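Local structure of YjbQ family protein (Aeropyrum pernix, 2P6H) at the interface of chains A and B. The protein is of unknown function but belongs to the UPF0047 (YjbQ) family and packs in the crystal as an assembly of three copies. Residues are numbered along the deposited sequence; one frame, centred on the assembly and turned at random. Chains: chain A/B, Hypothetical protein.

Contact 1: the interface of chains A and B. Residues chain A 68-70, 75, 88; chain B 60, 63-64, 67.
A salt bridge between chains A and B joins A:Lys70 NZ to B:Glu67 OE1, 2.9 Å apart. The two side chains meet tip to tip. The ammonium lies above the carboxylate plane, 51° out of it. Beside this pair, B:Phe64 buries much surface. With CG anti to the backbone N (chi1 173°), the B:Phe64 ring reaches across to chain A and lies alongside A:Leu88. A:Leu88 CB stands 4.0 Å above the plane of the B:Phe64 ring, over its centre. At the ring edge, B:Phe64 CE1 points at the backbone carbonyl A:Leu68 O, 3.3 Å away and in plane. A:Trp75 is the other large contributor. At the far rim of the indole, A:Trp75 CH2 packs 4.0 Å from B:Phe64 CB. A:Trp75 CB lies 3.4 Å from the carboxylate oxygen B:Asp60 OD2, and the ring and carboxylate planes are 66° apart. Two carbonyls of its own chain steady the indole. A:Trp75 NE1 donates to A:Thr69 O at 2.9 Å and to A:Lys70 O at 3.1 Å. A:Leu88 CD1 covers one indole face near the rim. In the fold, helix 55-69 of chain B lays its side against the end of the same helix in chain A, the loop that follows, and helix 84-93.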
loop_
_atom_site.group_PDB
_atom_site.type_symbol
_atom_site.label_atom_id
_atom_site.label_comp_id
_atom_site.label_asym_id
_atom_site.label_seq_id
_atom_site.Cartn_x
_atom_site.Cartn_y
_atom_site.Cartn_z
ATOM N N LEU A 68 14.554 3.307 9.890
ATOM C CA LEU A 68 13.567 4.356 9.636
ATOM C C LEU A 68 12.675 4.623 10.800
ATOM O O LEU A 68 12.379 5.762 11.140
ATOM C CB LEU A 68 12.611 3.831 8.652
ATOM C CG LEU A 68 13.272 3.531 7.303
ATOM C CD1 LEU A 68 12.263 3.106 6.234
ATOM C CD2 LEU A 68 14.024 4.731 6.728
ATOM N N THR A 69 12.207 3.599 11.509
ATOM C CA THR A 69 11.264 3.782 12.614
ATOM C C THR A 69 11.804 4.014 14.030
ATOM O O THR A 69 11.059 4.429 14.918
ATOM C CB THR A 69 10.275 2.612 12.642
ATOM O OG1 THR A 69 10.952 1.418 13.039
ATOM C CG2 THR A 69 9.669 2.405 11.245
ATOM N N LYS A 70 13.087 3.738 14.235
ATOM C CA LYS A 70 13.782 3.958 15.526
ATOM C C LYS A 70 13.063 3.392 16.759
ATOM O O LYS A 70 12.421 4.105 17.519
ATOM C CB LYS A 70 13.899 5.444 15.753
ATOM C CG LYS A 70 14.723 6.132 14.696
ATOM C CD LYS A 70 14.689 7.621 14.945
ATOM C CE LYS A 70 14.955 8.430 13.670
ATOM N NZ LYS A 70 14.507 9.808 13.857
ATOM N N TRP A 75 9.920 9.328 20.465
ATOM C CA TRP A 75 8.536 9.374 20.005
ATOM C C TRP A 75 7.648 9.720 21.194
ATOM O O TRP A 75 7.844 9.199 22.291
ATOM C CB TRP A 75 8.118 8.014 19.438
ATOM C CG TRP A 75 8.957 7.571 18.285
ATOM C CD1 TRP A 75 9.748 6.453 18.216
ATOM C CD2 TRP A 75 9.101 8.242 17.034
ATOM N NE1 TRP A 75 10.374 6.392 16.992
ATOM C CE2 TRP A 75 9.993 7.478 16.247
ATOM C CE3 TRP A 75 8.562 9.419 16.498
ATOM C CZ2 TRP A 75 10.358 7.856 14.953
ATOM C CZ3 TRP A 75 8.925 9.796 15.211
ATOM C CH2 TRP A 75 9.815 9.011 14.452
ATOM N N LEU A 88 4.650 3.104 13.140
ATOM C CA LEU A 88 5.237 3.844 12.032
ATOM C C LEU A 88 5.579 2.903 10.866
ATOM O O LEU A 88 5.303 3.216 9.706
ATOM C CB LEU A 88 6.490 4.589 12.510
ATOM C CG LEU A 88 6.271 5.596 13.652
ATOM C CD1 LEU A 88 7.594 6.244 14.002
ATOM C CD2 LEU A 88 5.242 6.661 13.250
ATOM N N ASP B 60 3.397 11.708 16.300
ATOM C CA ASP B 60 4.618 11.022 15.882
ATOM C C ASP B 60 4.615 10.725 14.378
ATOM O O ASP B 60 5.620 10.762 13.705
ATOM C CB ASP B 60 4.757 9.692 16.631
ATOM C CG ASP B 60 5.118 9.899 18.108
ATOM O OD1 ASP B 60 5.676 10.945 18.438
ATOM O OD2 ASP B 60 4.866 8.983 18.880
ATOM N N GLU B 63 5.640 13.773 12.572
ATOM C CA GLU B 63 7.072 13.999 12.690
ATOM C C GLU B 63 7.883 12.975 11.885
ATOM O O GLU B 63 8.908 13.298 11.296
ATOM C CB GLU B 63 7.468 13.951 14.164
ATOM C CG GLU B 63 8.978 14.105 14.376
ATOM C CD GLU B 63 9.465 15.480 13.942
ATOM O OE1 GLU B 63 8.644 16.405 13.825
ATOM O OE2 GLU B 63 10.669 15.623 13.745
ATOM N N PHE B 64 7.415 11.733 11.869
ATOM C CA PHE B 64 8.075 10.665 11.118
ATOM C C PHE B 64 8.106 11.041 9.641
ATOM O O PHE B 64 9.107 10.942 8.957
ATOM C CB PHE B 64 7.287 9.360 11.348
ATOM C CG PHE B 64 7.770 8.193 10.499
ATOM C CD1 PHE B 64 9.059 7.697 10.648
ATOM C CD2 PHE B 64 6.881 7.570 9.634
ATOM C CE1 PHE B 64 9.456 6.576 9.918
ATOM C CE2 PHE B 64 7.285 6.448 8.907
ATOM C CZ PHE B 64 8.571 5.947 9.049
ATOM N N GLU B 67 10.439 14.013 8.880
ATOM C CA GLU B 67 11.825 13.531 8.854
ATOM C C GLU B 67 12.206 12.882 7.508
ATOM O O GLU B 67 13.275 13.113 6.958
ATOM C CB GLU B 67 12.005 12.527 10.001
ATOM C CG GLU B 67 12.472 13.195 11.300
ATOM C CD GLU B 67 12.279 12.247 12.468
ATOM O OE1 GLU B 67 12.449 11.044 12.276
ATOM O OE2 GLU B 67 11.961 12.712 13.553
#

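Contact 2: the interface of chains A and B. Residues chain A 44, 77, 84, 87, 91; chain B 51-52, 54, 57, 61.
A:His87 and B:Leu57 bury the most surface in this patch between chains A and B. B:Leu57 CD2 sits over one face of the A:His87 imidazole, 3.7 Å from the ring centroid, a CH-pi contact offset toward the rim. With CG anti to the backbone N (chi1 176°), B:Leu57 swings both methyls onto A:His87; CD1 packs on A:His87 CB. The ring edge carries a polar contact. A:His87 ND1 donates to the amide oxygen B:Asn51 OD1 at 2.8 Å, close to the plane of both groups. That oxygen also accepts from the backbone B:Glu52 N, so two donors hold it. The amide nitrogen B:Asn51 ND2 donates to A:Thr44 O at 3.0 Å, on a carbonyl lone pair. Both ends of the amide are thus used, which fixes its rotation. A:His77 is the next most buried residue of chain A. Water 1 lies in the plane at the edge of the A:His77 ring, near NE2. Water 1 links to A:His87 NE2 at 3.0 Å and to B:Glu52 OE1 at 2.9 Å. Elsewhere on its ring A:His77 ND1 donates to B:Glu54 OE1 at 2.8 Å. B:Leu57 N donates to the same oxygen from the opposite face of the carboxylate plane.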
loop_
_atom_site.group_PDB
_atom_site.type_symbol
_atom_site.label_atom_id
_atom_site.label_comp_id
_atom_site.label_asym_id
_atom_site.label_seq_id
_atom_site.Cartn_x
_atom_site.Cartn_y
_atom_site.Cartn_z
ATOM N N THR A 44 -2.035 -3.115 14.255
ATOM C CA THR A 44 -1.498 -1.787 13.972
ATOM C C THR A 44 0.024 -1.767 14.198
ATOM O O THR A 44 0.676 -0.771 13.905
ATOM C CB THR A 44 -2.107 -0.699 14.894
ATOM O OG1 THR A 44 -1.744 -0.970 16.256
ATOM C CG2 THR A 44 -3.626 -0.656 14.768
ATOM N N HIS A 77 4.635 8.890 21.627
ATOM C CA HIS A 77 3.821 7.728 21.975
ATOM C C HIS A 77 4.529 6.973 23.114
ATOM O O HIS A 77 3.900 6.172 23.804
ATOM C CB HIS A 77 3.650 6.801 20.765
ATOM C CG HIS A 77 2.735 5.641 21.005
ATOM N ND1 HIS A 77 1.399 5.789 21.333
ATOM C CD2 HIS A 77 2.949 4.305 20.937
ATOM C CE1 HIS A 77 0.840 4.603 21.453
ATOM N NE2 HIS A 77 1.763 3.680 21.217
ATOM N N ALA A 84 6.046 2.593 19.451
ATOM C CA ALA A 84 5.792 3.638 18.464
ATOM C C ALA A 84 6.345 3.263 17.083
ATOM O O ALA A 84 5.653 3.394 16.065
ATOM C CB ALA A 84 6.409 4.959 18.935
ATOM N N HIS A 87 4.137 1.036 14.878
ATOM C CA HIS A 87 3.004 1.719 14.267
ATOM C C HIS A 87 3.502 2.444 13.015
ATOM O O HIS A 87 2.871 2.393 11.963
ATOM C CB HIS A 87 2.403 2.734 15.251
ATOM C CG HIS A 87 1.762 2.115 16.460
ATOM N ND1 HIS A 87 0.455 1.677 16.469
ATOM C CD2 HIS A 87 2.239 1.905 17.711
ATOM C CE1 HIS A 87 0.151 1.231 17.680
ATOM N NE2 HIS A 87 1.213 1.360 18.450
ATOM N N THR A 91 2.471 1.946 9.019
ATOM C CA THR A 91 1.888 2.940 8.106
ATOM C C THR A 91 2.556 2.994 6.724
ATOM O O THR A 91 1.929 3.344 5.742
ATOM C CB THR A 91 1.863 4.362 8.719
ATOM O OG1 THR A 91 3.154 4.970 8.609
ATOM C CG2 THR A 91 1.411 4.367 10.176
ATOM N N ASN B 51 -4.278 2.734 11.166
ATOM C CA ASN B 51 -3.525 2.490 12.389
ATOM C C ASN B 51 -4.288 3.046 13.584
ATOM O O ASN B 51 -5.474 3.339 13.515
ATOM C CB ASN B 51 -2.152 3.174 12.267
ATOM C CG ASN B 51 -1.090 2.386 13.013
ATOM O OD1 ASN B 51 -0.909 2.524 14.220
ATOM N ND2 ASN B 51 -0.367 1.546 12.254
ATOM N N GLU B 52 -3.613 3.148 14.725
ATOM C CA GLU B 52 -4.249 3.579 15.970
ATOM C C GLU B 52 -4.416 5.091 16.070
ATOM O O GLU B 52 -3.473 5.852 15.816
ATOM C CB GLU B 52 -3.439 3.068 17.170
ATOM C CG GLU B 52 -4.218 3.052 18.472
ATOM C CD GLU B 52 -3.447 2.421 19.638
ATOM O OE1 GLU B 52 -2.539 1.576 19.401
ATOM O OE2 GLU B 52 -3.770 2.761 20.799
ATOM N N GLU B 54 -4.340 7.193 18.453
ATOM C CA GLU B 54 -3.902 7.699 19.719
ATOM C C GLU B 54 -3.272 9.039 19.472
ATOM O O GLU B 54 -2.413 9.202 18.614
ATOM C CB GLU B 54 -2.863 6.735 20.291
ATOM C CG GLU B 54 -2.607 6.975 21.781
ATOM C CD GLU B 54 -1.549 8.045 21.950
ATOM O OE1 GLU B 54 -0.465 7.888 21.407
ATOM O OE2 GLU B 54 -1.809 9.016 22.660
ATOM N N LEU B 57 0.632 9.304 19.201
ATOM C CA LEU B 57 1.067 8.556 18.011
ATOM C C LEU B 57 0.812 9.356 16.739
ATOM O O LEU B 57 1.602 9.354 15.803
ATOM C CB LEU B 57 0.318 7.210 17.936
ATOM C CG LEU B 57 0.635 6.393 16.659
ATOM C CD1 LEU B 57 2.117 6.035 16.549
ATOM C CD2 LEU B 57 -0.132 5.072 16.594
ATOM N N ILE B 61 3.403 10.361 13.881
ATOM C CA ILE B 61 3.318 10.067 12.467
ATOM C C ILE B 61 3.686 11.278 11.618
ATOM O O ILE B 61 4.392 11.192 10.622
ATOM C CB ILE B 61 1.893 9.625 12.207
ATOM C CG1 ILE B 61 1.711 8.220 12.815
ATOM C CG2 ILE B 61 1.668 9.575 10.675
ATOM C CD1 ILE B 61 0.349 7.545 12.625
HETATM O O HOH W 1 -0.250 1.100 21.092
#

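Contact 3: the interface of chains A and B. Residues chain A 1, 3, 130; chain B 34-35, 100-102.
This is an apolar patch of the A/B interface, formed by strand and loop residues, and it adds an area of contact well away from the helices. Whether it forms outside the crystal the structure alone does not show. A:Met1 hides the most surface of this patch. Its CG lies between the backbone N and the carbonyl carbon (chi1 58°), and the chain bends at chi3 (-137°), which brings the thioether end onto B:Asn34 and B:Gly35. A:Met1 SD lies 3.4 Å from B:Gly35 N and 3.8 Å from B:Gly35 CA. The terminal methyl A:Met1 CE packs 3.5 Å from B:Asn34 CB. A:Met1 CE also approaches the backbone carbonyl B:Val101 O at 3.4 Å, and B:Val102 CG2 at 4.0 Å. B:Val102 turns both methyls toward A:Thr3 OG1. A:Leu130 also meets B:Pro100. A:Leu130 CG is anti to its backbone N, and A:Leu130 CD1 meets the proline ring at B:Pro100 CB, 3.3 Å away, tighter than usual packing. The two chains lack any N or O pair within bonding reach here. Van der Waals packing carries this patch. The site brings A:Met1, strand 2-9 and strand 124-133 of chain A against strand 96-102 and the start of strand 35-40 of chain B, and may steady the N-terminal end.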
loop_
_atom_site.group_PDB
_atom_site.type_symbol
_atom_site.label_atom_id
_atom_site.label_comp_id
_atom_site.label_asym_id
_atom_site.label_seq_id
_atom_site.Cartn_x
_atom_site.Cartn_y
_atom_site.Cartn_z
ATOM N N MET A 1 -18.598 -14.915 -1.318
ATOM C CA MET A 1 -17.165 -14.849 -0.922
ATOM C C MET A 1 -16.858 -15.803 0.221
ATOM O O MET A 1 -17.744 -16.198 0.981
ATOM C CB MET A 1 -16.801 -13.423 -0.506
ATOM C CG MET A 1 -17.646 -12.887 0.629
ATOM S SD MET A 1 -17.311 -11.161 1.002
ATOM C CE MET A 1 -17.286 -11.220 2.805
ATOM N N THR A 3 -14.139 -16.839 3.502
ATOM C CA THR A 3 -13.463 -16.090 4.513
ATOM C C THR A 3 -12.775 -17.025 5.534
ATOM O O THR A 3 -13.254 -18.118 5.807
ATOM C CB THR A 3 -14.561 -15.231 5.163
ATOM O OG1 THR A 3 -14.284 -13.831 4.948
ATOM C CG2 THR A 3 -14.742 -15.564 6.637
ATOM N N LEU A 130 -9.697 -13.256 2.654
ATOM C CA LEU A 130 -11.001 -13.085 2.013
ATOM C C LEU A 130 -10.882 -13.428 0.543
ATOM O O LEU A 130 -10.020 -12.931 -0.169
ATOM C CB LEU A 130 -11.482 -11.626 2.178
ATOM C CG LEU A 130 -12.854 -11.333 1.514
ATOM C CD1 LEU A 130 -13.572 -10.146 2.156
ATOM C CD2 LEU A 130 -12.733 -11.007 0.026
ATOM N N ASN B 34 -21.783 -8.561 3.097
ATOM C CA ASN B 34 -20.529 -9.224 2.738
ATOM C C ASN B 34 -19.997 -8.611 1.457
ATOM O O ASN B 34 -20.685 -8.549 0.447
ATOM C CB ASN B 34 -20.751 -10.723 2.488
ATOM C CG ASN B 34 -21.379 -11.390 3.689
ATOM O OD1 ASN B 34 -20.775 -11.562 4.745
ATOM N ND2 ASN B 34 -22.634 -11.823 3.479
ATOM N N GLY B 35 -18.755 -8.138 1.504
ATOM C CA GLY B 35 -18.160 -7.490 0.327
ATOM C C GLY B 35 -16.862 -6.768 0.692
ATOM O O GLY B 35 -16.203 -7.104 1.667
ATOM N N PRO B 100 -12.332 -5.440 4.008
ATOM C CA PRO B 100 -13.438 -6.397 3.915
ATOM C C PRO B 100 -14.607 -6.047 4.837
ATOM O O PRO B 100 -14.428 -5.455 5.908
ATOM C CB PRO B 100 -12.783 -7.722 4.310
ATOM C CG PRO B 100 -11.305 -7.603 4.055
ATOM C CD PRO B 100 -11.072 -6.132 4.325
ATOM N N VAL B 101 -15.807 -6.391 4.391
ATOM C CA VAL B 101 -17.019 -6.187 5.179
ATOM C C VAL B 101 -17.565 -7.603 5.250
ATOM O O VAL B 101 -17.892 -8.215 4.220
ATOM C CB VAL B 101 -18.026 -5.255 4.470
ATOM C CG1 VAL B 101 -19.337 -5.189 5.267
ATOM C CG2 VAL B 101 -17.429 -3.858 4.349
ATOM N N VAL B 102 -17.617 -8.144 6.459
ATOM C CA VAL B 102 -18.082 -9.519 6.642
ATOM C C VAL B 102 -19.200 -9.574 7.665
ATOM O O VAL B 102 -19.048 -9.170 8.810
ATOM C CB VAL B 102 -16.922 -10.392 7.135
ATOM C CG1 VAL B 102 -17.305 -11.868 7.049
ATOM C CG2 VAL B 102 -15.687 -10.147 6.288
#

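Contact 1 and contact 2 lie side by side, with C-alpha centres about 10 Å apart. Both use helix 84-93 of chain A and helix 55-69 of chain B, and neighbouring residues of these helices serve both. Contact 3 lies far off, about 33 Å from contact 1 and 26 Å from contact 2 between C-alpha centres, and rests on strands and loop residues. The polar bonds fall in contacts 1 and 2, while contact 3 is apolar. The two chains therefore meet at well-separated places, which should limit rocking of one on the other. The assembly holds three copies, but the structure alone does not show that this is the biological form.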